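Local coordinates for hemoglobin-like protein (Methylacidiphilum infernorum, PDB 4NK2), which binds haem b and, as a group II truncated haemoglobin, probably binds and carries oxygen, at residues 50-53 against 54-58; 132-135 against 136-140; 152-155 against 156-159; 163-166 against 167-171. One frame throughout, in Å; residues are numbered along the deposited sequence.

Contact 1 of 4, residues 50-53 against 54-58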
loop_
_atom_site.group_PDB
_atom_site.type_symbol
_atom_site.label_atom_id
_atom_site.label_comp_id
_atom_site.label_asym_id
_atom_site.label_seq_id
_atom_site.Cartn_x
_atom_site.Cartn_y
_atom_site.Cartn_z
ATOM N N PRO A 50 17.343 -11.297 -15.062
ATOM C CA PRO A 50 18.239 -11.313 -16.230
ATOM C C PRO A 50 18.993 -12.628 -16.309
ATOM O O PRO A 50 19.293 -13.183 -15.257
ATOM C CB PRO A 50 19.247 -10.201 -15.922
ATOM C CG PRO A 50 18.597 -9.360 -14.835
ATOM C CD PRO A 50 17.768 -10.322 -14.044
ATOM N N SER A 51 19.308 -13.118 -17.511
ATOM C CA SER A 51 20.190 -14.271 -17.608
ATOM C C SER A 51 21.619 -13.795 -17.418
ATOM O O SER A 51 21.889 -12.588 -17.494
ATOM C CB SER A 51 20.056 -14.955 -18.971
ATOM O OG SER A 51 20.461 -14.081 -20.000
ATOM N N LYS A 52 22.530 -14.739 -17.183
ATOM C CA LYS A 52 23.944 -14.426 -16.987
ATOM C C LYS A 52 24.571 -13.724 -18.191
ATOM O O LYS A 52 25.650 -13.134 -18.071
ATOM C CB LYS A 52 24.727 -15.704 -16.675
ATOM C CG LYS A 52 26.215 -15.486 -16.391
ATOM C CD LYS A 52 26.821 -16.742 -15.747
ATOM C CE LYS A 52 28.295 -16.569 -15.389
ATOM N NZ LYS A 52 28.879 -17.825 -14.818
ATOM N N LYS A 53 23.912 -13.786 -19.335
ATOM C CA LYS A 53 24.376 -13.078 -20.510
ATOM C C LYS A 53 24.555 -11.599 -20.236
ATOM O O LYS A 53 25.411 -10.981 -20.811
ATOM C CB LYS A 53 23.416 -13.273 -21.680
ATOM C CG LYS A 53 23.253 -14.703 -22.115
ATOM C CD LYS A 53 22.543 -14.809 -23.439
ATOM C CE LYS A 53 21.209 -14.106 -23.424
ATOM N NZ LYS A 53 20.093 -15.025 -23.073
ATOM N N VAL A 54 23.743 -11.031 -19.362
ATOM C CA VAL A 54 23.840 -9.603 -19.063
ATOM C C VAL A 54 25.206 -9.273 -18.470
ATOM O O VAL A 54 25.878 -8.347 -18.924
ATOM C CB VAL A 54 22.716 -9.137 -18.110
ATOM C CG1 VAL A 54 22.884 -7.664 -17.772
ATOM C CG2 VAL A 54 21.358 -9.359 -18.757
ATOM N N TYR A 55 25.616 -10.027 -17.450
ATOM C CA TYR A 55 26.928 -9.848 -16.835
ATOM C C TYR A 55 28.039 -10.091 -17.848
ATOM O O TYR A 55 29.064 -9.405 -17.843
ATOM C CB TYR A 55 27.099 -10.834 -15.683
ATOM C CG TYR A 55 28.492 -10.877 -15.084
ATOM C CD1 TYR A 55 28.984 -9.820 -14.321
ATOM C CD2 TYR A 55 29.305 -11.995 -15.254
ATOM C CE1 TYR A 55 30.264 -9.872 -13.761
ATOM C CE2 TYR A 55 30.569 -12.060 -14.700
ATOM C CZ TYR A 55 31.042 -11.000 -13.955
ATOM O OH TYR A 55 32.301 -11.079 -13.405
ATOM N N LEU A 56 27.842 -11.087 -18.703
ATOM C CA LEU A 56 28.837 -11.414 -19.722
ATOM C C LEU A 56 29.014 -10.254 -20.708
ATOM O O LEU A 56 30.141 -9.874 -21.035
ATOM C CB LEU A 56 28.420 -12.686 -20.455
ATOM C CG LEU A 56 29.063 -14.021 -20.049
ATOM C CD1 LEU A 56 29.788 -13.952 -18.741
ATOM C CD2 LEU A 56 28.030 -15.133 -20.014
ATOM N N ALA A 57 27.899 -9.676 -21.157
ATOM C CA ALA A 57 27.936 -8.557 -22.106
ATOM C C ALA A 57 28.424 -7.253 -21.477
ATOM O O ALA A 57 29.214 -6.518 -22.071
ATOM C CB ALA A 57 26.555 -8.353 -22.741
ATOM N N ALA A 58 27.974 -6.953 -20.274
ATOM C CA ALA A 58 28.269 -5.661 -19.669
ATOM C C ALA A 58 29.555 -5.606 -18.854
ATOM O O ALA A 58 30.283 -4.645 -18.915
ATOM C CB ALA A 58 27.101 -5.203 -18.832
#
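Pro50 lays the CB corner of its ring against the CG2 methyl of Val54, 3.6 Å away, just before the chain winds into helix 53-75. Val54 CG2 stands beside the residue's own backbone N and so faces back along the chain (CG1 is the branch anti to that N, chi1 177°). Both apolar groups are buried. The helix opens with a backbone bond spanning three residues, in which Val54 N donates to Ser51 O over 3.1 Å. Bonds four residues long follow, from Leu56 N to Lys52 O and, closer at 2.8 Å, from Ala57 N to Lys53 O. On the outer surface the extended Lys52 chain presents CG to Leu56 CD2 at 4.1 Å, an apolar touch at the root of a charged residue. Lys53 bends at its third and fourth torsions, which brings NZ back to Ser51 OG for a weak bond of 3.2 Å. Glu157 of helix 155-165 probably accepts from Ser51 N, and Pro50 O takes a bond from Ser32 OG of the second subunit. These features mark the N-terminal first turn of an alpha-helix, here helix 53-75 of the globin fold, entered from the loop that holds Pro50.

Contact 2 of 4, residues 132-135 against 136-140. With HEM (protoporphyrin IX containing Fe), chain C.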
loop_
_atom_site.group_PDB
_atom_site.type_symbol
_atom_site.label_atom_id
_atom_site.label_comp_id
_atom_site.label_asym_id
_atom_site.label_seq_id
_atom_site.Cartn_x
_atom_site.Cartn_y
_atom_site.Cartn_z
ATOM N N LYS A 132 3.989 6.942 -8.289
ATOM C CA LYS A 132 4.798 7.966 -8.929
ATOM C C LYS A 132 6.286 7.824 -8.633
ATOM O O LYS A 132 7.108 8.025 -9.507
ATOM C CB LYS A 132 4.320 9.349 -8.517
ATOM C CG LYS A 132 5.007 10.482 -9.217
ATOM C CD LYS A 132 4.665 10.507 -10.679
ATOM C CE LYS A 132 4.922 11.868 -11.288
ATOM N NZ LYS A 132 4.865 11.843 -12.769
ATOM N N ALA A 133 6.620 7.492 -7.396
ATOM C CA ALA A 133 8.005 7.202 -7.016
ATOM C C ALA A 133 8.619 6.110 -7.891
ATOM O O ALA A 133 9.773 6.220 -8.323
ATOM C CB ALA A 133 8.069 6.798 -5.562
ATOM N N ARG A 134 7.866 5.042 -8.135
ATOM C CA ARG A 134 8.357 3.987 -9.020
ATOM C C ARG A 134 8.561 4.509 -10.437
ATOM O O ARG A 134 9.555 4.167 -11.086
ATOM C CB ARG A 134 7.410 2.781 -9.053
ATOM C CG ARG A 134 7.601 1.938 -10.324
ATOM C CD ARG A 134 6.745 0.669 -10.329
ATOM N NE ARG A 134 6.898 -0.072 -11.577
ATOM C CZ ARG A 134 6.129 0.088 -12.654
ATOM N NH1 ARG A 134 5.120 0.953 -12.641
ATOM N NH2 ARG A 134 6.361 -0.634 -13.746
ATOM N N GLU A 135 7.639 5.341 -10.919
ATOM C CA GLU A 135 7.766 5.876 -12.279
ATOM C C GLU A 135 9.022 6.716 -12.404
ATOM O O GLU A 135 9.766 6.598 -13.381
ATOM C CB GLU A 135 6.539 6.711 -12.665
ATOM C CG GLU A 135 5.255 5.904 -12.757
ATOM C CD GLU A 135 4.141 6.667 -13.455
ATOM O OE1 GLU A 135 4.430 7.683 -14.130
ATOM O OE2 GLU A 135 2.974 6.240 -13.335
ATOM N N ILE A 136 9.260 7.563 -11.409
ATOM C CA ILE A 136 10.449 8.416 -11.406
ATOM C C ILE A 136 11.732 7.587 -11.269
ATOM O O ILE A 136 12.711 7.835 -11.965
ATOM C CB ILE A 136 10.381 9.482 -10.289
ATOM C CG1 ILE A 136 9.289 10.520 -10.594
ATOM C CG2 ILE A 136 11.734 10.163 -10.117
ATOM C CD1 ILE A 136 8.999 11.446 -9.390
ATOM N N TRP A 137 11.730 6.598 -10.378
ATOM C CA TRP A 137 12.878 5.697 -10.230
ATOM C C TRP A 137 13.186 5.020 -11.572
ATOM O O TRP A 137 14.348 4.911 -11.973
ATOM C CB TRP A 137 12.554 4.662 -9.148
ATOM C CG TRP A 137 13.637 3.658 -8.757
ATOM C CD1 TRP A 137 14.488 3.738 -7.684
ATOM C CD2 TRP A 137 13.899 2.390 -9.378
ATOM N NE1 TRP A 137 15.282 2.613 -7.621
ATOM C CE2 TRP A 137 14.941 1.771 -8.650
ATOM C CE3 TRP A 137 13.368 1.730 -10.494
ATOM C CZ2 TRP A 137 15.461 0.525 -9.001
ATOM C CZ3 TRP A 137 13.877 0.485 -10.838
ATOM C CH2 TRP A 137 14.920 -0.101 -10.099
ATOM N N LEU A 138 12.145 4.580 -12.273
ATOM C CA LEU A 138 12.312 3.971 -13.600
ATOM C C LEU A 138 12.835 4.940 -14.660
ATOM O O LEU A 138 13.698 4.575 -15.470
ATOM C CB LEU A 138 10.990 3.344 -14.070
ATOM C CG LEU A 138 10.655 1.985 -13.448
ATOM C CD1 LEU A 138 9.304 1.477 -13.920
ATOM C CD2 LEU A 138 11.747 0.952 -13.796
ATOM N N ALA A 139 12.320 6.167 -14.689
ATOM C CA ALA A 139 12.778 7.119 -15.706
ATOM C C ALA A 139 14.236 7.464 -15.477
ATOM O O ALA A 139 14.993 7.696 -16.429
ATOM C CB ALA A 139 11.932 8.372 -15.697
ATOM N N CYS A 140 14.629 7.521 -14.209
ATOM C CA CYS A 140 16.030 7.724 -13.878
ATOM C C CYS A 140 16.882 6.565 -14.379
ATOM O O CYS A 140 18.053 6.755 -14.716
ATOM C CB CYS A 140 16.219 7.871 -12.368
ATOM S SG CYS A 140 15.633 9.461 -11.731
HETATM C CHA HEM C . 17.512 0.284 -1.010
HETATM C CHB HEM C . 14.451 3.392 -3.099
HETATM C CHC HEM C . 13.121 -0.088 -6.248
HETATM C CHD HEM C . 17.368 -2.232 -5.180
HETATM C C1A HEM C . 16.748 1.405 -1.218
HETATM C C2A HEM C . 16.623 2.563 -0.335
HETATM C C3A HEM C . 15.767 3.415 -0.936
HETATM C C4A HEM C . 15.328 2.828 -2.195
HETATM C CMA HEM C . 15.302 4.802 -0.436
HETATM C CAA HEM C . 17.343 2.744 1.034
HETATM C CBA HEM C . 16.359 2.292 2.133
HETATM C CGA HEM C . 16.875 2.346 3.568
HETATM O O1A HEM C . 16.128 2.833 4.464
HETATM O O2A HEM C . 18.019 1.901 3.858
HETATM C C1B HEM C . 13.735 2.718 -4.076
HETATM C C2B HEM C . 12.551 3.188 -4.778
HETATM C C3B HEM C . 12.181 2.229 -5.648
HETATM C C4B HEM C . 13.113 1.111 -5.541
HETATM C CMB HEM C . 11.844 4.547 -4.591
HETATM C CAB HEM C . 10.966 2.329 -6.589
HETATM C CBB HEM C . 10.500 1.225 -7.186
HETATM C C1C HEM C . 14.186 -0.969 -6.283
HETATM C C2C HEM C . 14.380 -2.101 -7.180
HETATM C C3C HEM C . 15.552 -2.690 -6.868
HETATM C C4C HEM C . 16.154 -1.950 -5.775
HETATM C CMC HEM C . 13.389 -2.554 -8.275
HETATM C CAC HEM C . 16.212 -3.918 -7.538
HETATM C CBC HEM C . 15.861 -4.320 -8.767
HETATM C C1D HEM C . 17.749 -1.867 -3.910
HETATM C C2D HEM C . 18.745 -2.529 -3.080
HETATM C C3D HEM C . 18.787 -1.725 -1.790
HETATM C C4D HEM C . 17.811 -0.671 -1.953
HETATM C CMD HEM C . 19.615 -3.768 -3.409
HETATM C CAD HEM C . 19.666 -2.014 -0.553
HETATM C CBD HEM C . 18.941 -3.087 0.265
HETATM C CGD HEM C . 19.789 -3.378 1.483
HETATM O O1D HEM C . 19.844 -2.513 2.389
HETATM O O2D HEM C . 20.418 -4.469 1.536
HETATM N NA HEM C . 15.954 1.607 -2.330
HETATM N NB HEM C . 14.035 1.460 -4.577
HETATM N NC HEM C . 15.298 -0.920 -5.454
HETATM N ND HEM C . 17.231 -0.789 -3.211
HETATM FE FE HEM C . 15.562 0.283 -3.859
#
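Ile136 sets its CD1 methyl 4.1 Å from Lys132 CG, the aliphatic root of an otherwise exposed lysine, one turn earlier in helix 131-147. Side chains four residues apart meet in the same way at Arg134 and Leu138. Arg134 runs its chain out fully from CG to NE, and the CD1 methyl of Leu138 lies over one face of the guanidinium, 3.6 Å from NH2 and nearer the rim than the centre. An apolar methyl suits that face because the nitrogens find their polar partners in other directions: NE bonds to Ser166 OG, NH1 to the carbonyl O of Arg180, and NH2 forms a salt bridge with Glu163 OE2. Buried charge is thus met by several partners. Glu135 contributes mainly its backbone, its O accepting from Ala139 N at 2.9 Å, while OE1 pairs with Arg180. Trp137 N likewise bonds to Ala133 O, and its indole, CG anti to N (chi1 -177°), lies flat over the haem, with CZ2 3.4 Å from haem C1C; a broad aromatic ring matches the flat porphyrin. Tyr141 and His70 meet that indole edge-to-face. Helix 131-147 is therefore bordered by the haem at Trp137, by helix 53-75 at Trp137 and Cys140, and by helix 155-165 at Trp137 and Leu138.

Contact 3 of 4, residues 152-155 against 156-159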
loop_
_atom_site.group_PDB
_atom_site.type_symbol
_atom_site.label_atom_id
_atom_site.label_comp_id
_atom_site.label_asym_id
_atom_site.label_seq_id
_atom_site.Cartn_x
_atom_site.Cartn_y
_atom_site.Cartn_z
ATOM N N LEU A 152 23.483 -2.948 -26.296
ATOM C CA LEU A 152 22.144 -3.027 -26.867
ATOM C C LEU A 152 21.586 -4.452 -26.853
ATOM O O LEU A 152 20.370 -4.645 -26.850
ATOM C CB LEU A 152 22.135 -2.448 -28.292
ATOM C CG LEU A 152 22.393 -0.939 -28.396
ATOM C CD1 LEU A 152 22.571 -0.507 -29.856
ATOM C CD2 LEU A 152 21.266 -0.129 -27.736
ATOM N N SER A 153 22.470 -5.446 -26.833
ATOM C CA SER A 153 22.046 -6.846 -26.908
ATOM C C SER A 153 21.268 -7.298 -25.670
ATOM O O SER A 153 20.452 -8.223 -25.742
ATOM C CB SER A 153 23.256 -7.757 -27.073
ATOM O OG SER A 153 24.127 -7.634 -25.959
ATOM N N VAL A 154 21.518 -6.657 -24.536
ATOM C CA VAL A 154 20.910 -7.111 -23.271
ATOM C C VAL A 154 20.098 -6.030 -22.573
ATOM O O VAL A 154 19.577 -6.238 -21.470
ATOM C CB VAL A 154 21.977 -7.623 -22.312
ATOM C CG1 VAL A 154 22.541 -8.931 -22.832
ATOM C CG2 VAL A 154 23.086 -6.585 -22.193
ATOM N N LEU A 155 19.979 -4.885 -23.213
ATOM C CA LEU A 155 19.208 -3.785 -22.688
ATOM C C LEU A 155 17.763 -4.165 -22.377
ATOM O O LEU A 155 17.253 -3.840 -21.327
ATOM C CB LEU A 155 19.242 -2.642 -23.688
ATOM C CG LEU A 155 18.783 -1.270 -23.244
ATOM C CD1 LEU A 155 19.295 -0.915 -21.886
ATOM C CD2 LEU A 155 19.225 -0.285 -24.269
ATOM N N GLU A 156 17.107 -4.850 -23.295
ATOM C CA GLU A 156 15.694 -5.173 -23.082
ATOM C C GLU A 156 15.533 -6.132 -21.910
ATOM O O GLU A 156 14.645 -5.961 -21.090
ATOM C CB GLU A 156 15.034 -5.751 -24.342
ATOM C CG GLU A 156 13.560 -6.123 -24.130
ATOM C CD GLU A 156 12.831 -6.468 -25.428
ATOM O OE1 GLU A 156 13.500 -6.843 -26.416
ATOM O OE2 GLU A 156 11.582 -6.354 -25.465
ATOM N N GLU A 157 16.401 -7.137 -21.840
ATOM C CA GLU A 157 16.411 -8.088 -20.737
ATOM C C GLU A 157 16.504 -7.373 -19.375
ATOM O O GLU A 157 15.744 -7.672 -18.436
ATOM C CB GLU A 157 17.601 -9.034 -20.923
ATOM C CG GLU A 157 17.537 -10.303 -20.106
ATOM C CD GLU A 157 18.566 -11.327 -20.546
ATOM O OE1 GLU A 157 18.896 -12.218 -19.735
ATOM O OE2 GLU A 157 19.036 -11.255 -21.704
ATOM N N PHE A 158 17.446 -6.439 -19.265
ATOM C CA PHE A 158 17.605 -5.664 -18.036
ATOM C C PHE A 158 16.362 -4.820 -17.743
ATOM O O PHE A 158 15.861 -4.792 -16.608
ATOM C CB PHE A 158 18.844 -4.766 -18.123
ATOM C CG PHE A 158 19.194 -4.100 -16.812
ATOM C CD1 PHE A 158 18.716 -2.829 -16.509
ATOM C CD2 PHE A 158 19.958 -4.766 -15.862
ATOM C CE1 PHE A 158 19.019 -2.223 -15.286
ATOM C CE2 PHE A 158 20.265 -4.164 -14.632
ATOM C CZ PHE A 158 19.798 -2.892 -14.353
ATOM N N TRP A 159 15.876 -4.109 -18.755
ATOM C CA TRP A 159 14.722 -3.234 -18.565
ATOM C C TRP A 159 13.491 -4.002 -18.089
ATOM O O TRP A 159 12.804 -3.576 -17.155
ATOM C CB TRP A 159 14.365 -2.468 -19.850
ATOM C CG TRP A 159 13.146 -1.613 -19.622
ATOM C CD1 TRP A 159 11.847 -1.888 -19.984
ATOM C CD2 TRP A 159 13.112 -0.368 -18.917
ATOM N NE1 TRP A 159 11.015 -0.868 -19.559
ATOM C CE2 TRP A 159 11.766 0.069 -18.895
ATOM C CE3 TRP A 159 14.092 0.420 -18.301
ATOM C CZ2 TRP A 159 11.381 1.265 -18.289
ATOM C CZ3 TRP A 159 13.707 1.608 -17.702
ATOM C CH2 TRP A 159 12.363 2.023 -17.710
HETATM O O HOH W 1 18.015 -5.791 -25.895
HETATM O O HOH W 2 17.734 -8.136 -24.219
HETATM O O HOH W 3 18.809 -11.103 -24.644
#
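Phe158 and Trp159, the two flat side chains near the start of helix 155-165, turn their rings away from residues 152-155 and touch them through CB: Trp159 CB is 3.5 Å from Leu155 O. Each has CG anti to its backbone N (chi1 -171° and 178°), which carries the rings out from the helix. The Phe158 ring meets Phe150 and Tyr141 with planes inclined at about 45° and 60°, while Trp159 directs NE1 to Val182 O, so that a large apolar ring keeps its one polar atom paired.

Val154 stands at the N-cap. Its O accepts from Phe158 N over 3.1 Å, and Leu155 O accepts from Trp159 N at 2.9 Å. Valine has no polar side-chain atom with which to cap the first turn, and water does part of that work. One water accepts from Glu156 N at 2.9 Å and donates to Leu152 O; a second links Glu157 N to Ser153 O. A third donates to Glu157 OE2 at 3.0 Å and only weakly to Ser153 O. The extended Glu157 chain also packs on Val54 of helix 53-75, and Leu155 packs on helices 131-147 and 184-192. This is a helix N-terminus where water caps the amides of Glu156 and Glu157, opening helix 155-165 of the globin fold.

Contact 4 of 4, residues 163-166 against 167-171. With HEM (protoporphyrin IX containing Fe), chain C.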
loop_
_atom_site.group_PDB
_atom_site.type_symbol
_atom_site.label_atom_id
_atom_site.label_comp_id
_atom_site.label_asym_id
_atom_site.label_seq_id
_atom_site.Cartn_x
_atom_site.Cartn_y
_atom_site.Cartn_z
ATOM N N GLU A 163 11.519 -3.056 -14.705
ATOM C CA GLU A 163 10.166 -2.528 -14.931
ATOM C C GLU A 163 9.133 -3.358 -14.196
ATOM O O GLU A 163 8.170 -2.819 -13.648
ATOM C CB GLU A 163 9.804 -2.508 -16.426
ATOM C CG GLU A 163 8.459 -1.826 -16.722
ATOM C CD GLU A 163 7.241 -2.736 -16.518
ATOM O OE1 GLU A 163 7.390 -3.990 -16.488
ATOM O OE2 GLU A 163 6.110 -2.189 -16.420
ATOM N N SER A 164 9.310 -4.676 -14.192
ATOM C CA SER A 164 8.343 -5.521 -13.498
ATOM C C SER A 164 8.665 -5.677 -12.017
ATOM O O SER A 164 7.766 -5.608 -11.185
ATOM C CB SER A 164 8.217 -6.894 -14.159
ATOM O OG SER A 164 7.310 -7.691 -13.413
ATOM N N PHE A 165 9.938 -5.896 -11.692
ATOM C CA PHE A 165 10.326 -6.145 -10.305
ATOM C C PHE A 165 9.989 -4.932 -9.448
ATOM O O PHE A 165 9.603 -5.065 -8.281
ATOM C CB PHE A 165 11.826 -6.437 -10.215
ATOM C CG PHE A 165 12.261 -7.029 -8.893
ATOM C CD1 PHE A 165 11.401 -7.827 -8.149
ATOM C CD2 PHE A 165 13.541 -6.800 -8.405
ATOM C CE1 PHE A 165 11.813 -8.385 -6.938
ATOM C CE2 PHE A 165 13.955 -7.350 -7.188
ATOM C CZ PHE A 165 13.089 -8.136 -6.458
ATOM N N SER A 166 10.134 -3.741 -10.027
ATOM C CA SER A 166 9.877 -2.502 -9.294
ATOM C C SER A 166 8.425 -2.407 -8.829
ATOM O O SER A 166 8.119 -1.730 -7.841
ATOM C CB SER A 166 10.256 -1.273 -10.132
ATOM O OG SER A 166 9.556 -1.221 -11.375
ATOM N N ILE A 167 7.513 -3.079 -9.520
ATOM C CA ILE A 167 6.112 -3.007 -9.087
ATOM C C ILE A 167 5.932 -3.535 -7.653
ATOM O O ILE A 167 5.095 -3.030 -6.898
ATOM C CB ILE A 167 5.189 -3.770 -10.038
ATOM C CG1 ILE A 167 5.220 -3.114 -11.429
ATOM C CG2 ILE A 167 3.780 -3.766 -9.505
ATOM C CD1 ILE A 167 4.437 -3.892 -12.482
ATOM N N ARG A 168 6.705 -4.557 -7.289
ATOM C CA ARG A 168 6.588 -5.180 -5.971
ATOM C C ARG A 168 7.204 -4.362 -4.858
ATOM O O ARG A 168 7.087 -4.724 -3.684
ATOM C CB ARG A 168 7.251 -6.551 -5.988
ATOM C CG ARG A 168 6.909 -7.335 -7.221
ATOM C CD ARG A 168 7.277 -8.792 -7.078
ATOM N NE ARG A 168 6.676 -9.551 -8.169
ATOM C CZ ARG A 168 6.406 -10.849 -8.117
ATOM N NH1 ARG A 168 6.684 -11.539 -7.019
ATOM N NH2 ARG A 168 5.850 -11.444 -9.160
ATOM N N MET A 169 7.877 -3.268 -5.199
ATOM C CA MET A 169 8.407 -2.401 -4.139
ATOM C C MET A 169 7.358 -1.390 -3.667
ATOM O O MET A 169 7.511 -0.774 -2.606
ATOM C CB MET A 169 9.646 -1.665 -4.629
ATOM C CG MET A 169 10.704 -2.598 -5.232
ATOM S SD MET A 169 11.095 -3.939 -4.086
ATOM C CE MET A 169 11.354 -5.169 -5.356
ATOM N N ILE A 170 6.303 -1.204 -4.461
ATOM C CA ILE A 170 5.314 -0.163 -4.157
ATOM C C ILE A 170 4.580 -0.538 -2.871
ATOM O O ILE A 170 3.975 -1.617 -2.780
ATOM C CB ILE A 170 4.264 0.009 -5.277
ATOM C CG1 ILE A 170 4.920 0.548 -6.559
ATOM C CG2 ILE A 170 3.153 0.955 -4.808
ATOM C CD1 ILE A 170 3.965 0.615 -7.747
ATOM N N ASN A 171 4.636 0.341 -1.881
ATOM C CA ASN A 171 4.005 0.048 -0.593
ATOM C C ASN A 171 3.037 1.132 -0.119
ATOM O O ASN A 171 2.402 1.001 0.945
ATOM C CB ASN A 171 5.069 -0.238 0.469
ATOM C CG ASN A 171 6.044 0.904 0.637
ATOM O OD1 ASN A 171 5.650 2.078 0.605
ATOM N ND2 ASN A 171 7.329 0.576 0.815
HETATM C CHA HEM C . 17.512 0.284 -1.010
HETATM C CHB HEM C . 14.451 3.392 -3.099
HETATM C CHC HEM C . 13.121 -0.088 -6.248
HETATM C CHD HEM C . 17.368 -2.232 -5.180
HETATM C C1A HEM C . 16.748 1.405 -1.218
HETATM C C2A HEM C . 16.623 2.563 -0.335
HETATM C C3A HEM C . 15.767 3.415 -0.936
HETATM C C4A HEM C . 15.328 2.828 -2.195
HETATM C CMA HEM C . 15.302 4.802 -0.436
HETATM C CAA HEM C . 17.343 2.744 1.034
HETATM C CBA HEM C . 16.359 2.292 2.133
HETATM C CGA HEM C . 16.875 2.346 3.568
HETATM O O1A HEM C . 16.128 2.833 4.464
HETATM O O2A HEM C . 18.019 1.901 3.858
HETATM C C1B HEM C . 13.735 2.718 -4.076
HETATM C C2B HEM C . 12.551 3.188 -4.778
HETATM C C3B HEM C . 12.181 2.229 -5.648
HETATM C C4B HEM C . 13.113 1.111 -5.541
HETATM C CMB HEM C . 11.844 4.547 -4.591
HETATM C CAB HEM C . 10.966 2.329 -6.589
HETATM C CBB HEM C . 10.500 1.225 -7.186
HETATM C C1C HEM C . 14.186 -0.969 -6.283
HETATM C C2C HEM C . 14.380 -2.101 -7.180
HETATM C C3C HEM C . 15.552 -2.690 -6.868
HETATM C C4C HEM C . 16.154 -1.950 -5.775
HETATM C CMC HEM C . 13.389 -2.554 -8.275
HETATM C CAC HEM C . 16.212 -3.918 -7.538
HETATM C CBC HEM C . 15.861 -4.320 -8.767
HETATM C C1D HEM C . 17.749 -1.867 -3.910
HETATM C C2D HEM C . 18.745 -2.529 -3.080
HETATM C C3D HEM C . 18.787 -1.725 -1.790
HETATM C C4D HEM C . 17.811 -0.671 -1.953
HETATM C CMD HEM C . 19.615 -3.768 -3.409
HETATM C CAD HEM C . 19.666 -2.014 -0.553
HETATM C CBD HEM C . 18.941 -3.087 0.265
HETATM C CGD HEM C . 19.789 -3.378 1.483
HETATM O O1D HEM C . 19.844 -2.513 2.389
HETATM O O2D HEM C . 20.418 -4.469 1.536
HETATM N NA HEM C . 15.954 1.607 -2.330
HETATM N NB HEM C . 14.035 1.460 -4.577
HETATM N NC HEM C . 15.298 -0.920 -5.454
HETATM N ND HEM C . 17.231 -0.789 -3.211
HETATM FE FE HEM C . 15.562 0.283 -3.859
HETATM O O HOH W 4 6.036 -7.693 -10.243
#
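A helix that tightens into a 3-10 turn beside the haem brings Phe165 and Met169 together, both part of the haem pocket. Met169 CE sits over the centre of the Phe165 ring, 3.6 Å from the centroid and 12° off the normal, a CH-pi contact. Met169 SD is 5.3 Å from the Phe165 ring centroid, above the same face, so the pair is also a Met-aromatic contact. The flexible thioether suits the place: bent at chi2 and chi3, it folds CE back over the ring while CG stays 3.6 Å from haem CHC. Near the plane of the ring, Phe165 CD2 meets the vinyl carbon CBC of the haem at 3.4 Å.

The backbone bonds here span three residues: Ile167 N to Ser164 O, Arg168 N to Phe165 O and Met169 N to Ser166 O at 3.1 Å. In the last the donor stands 64° out of the carbonyl plane, as the tighter winding demands. Ser164 O is gripped a second time by a water that accepts from Arg168 NE at 2.9 Å. That water lies in the plane of the guanidinium, at its edge, and NH2 bonds to the backbone O of Glu37 of the second subunit. Ser166 OG, a small polar group, bonds to Ile162 O. The turn is bordered by helix 120-124, against which Phe165 and Met169 pack, by helix 131-147 at Ser166, Ile167 and Ile170, and by strand 35-48 at Ser164, Ile167 and Arg168.

In the fold
The four contacts come in series along the chain. Contact 1 begins helix 53-75, contact 2 lies in helix 131-147, and contacts 3 and 4 take the two ends of helix 155-165, their centres 18 Å apart. Contacts 1 and 3 are neighbours, with centres 9 Å apart, so the starts of helices 53-75 and 155-165 touch. Contacts 2 and 4 have centres 10 Å apart and both touch the haem; their polar link through Arg134, Ser166 and Glu163 joins two walls of the pocket. Contacts 1 and 2, with centres 24 Å apart, do not touch. Contacts 1 and 4 also touch the second subunit of the two-chain assembly.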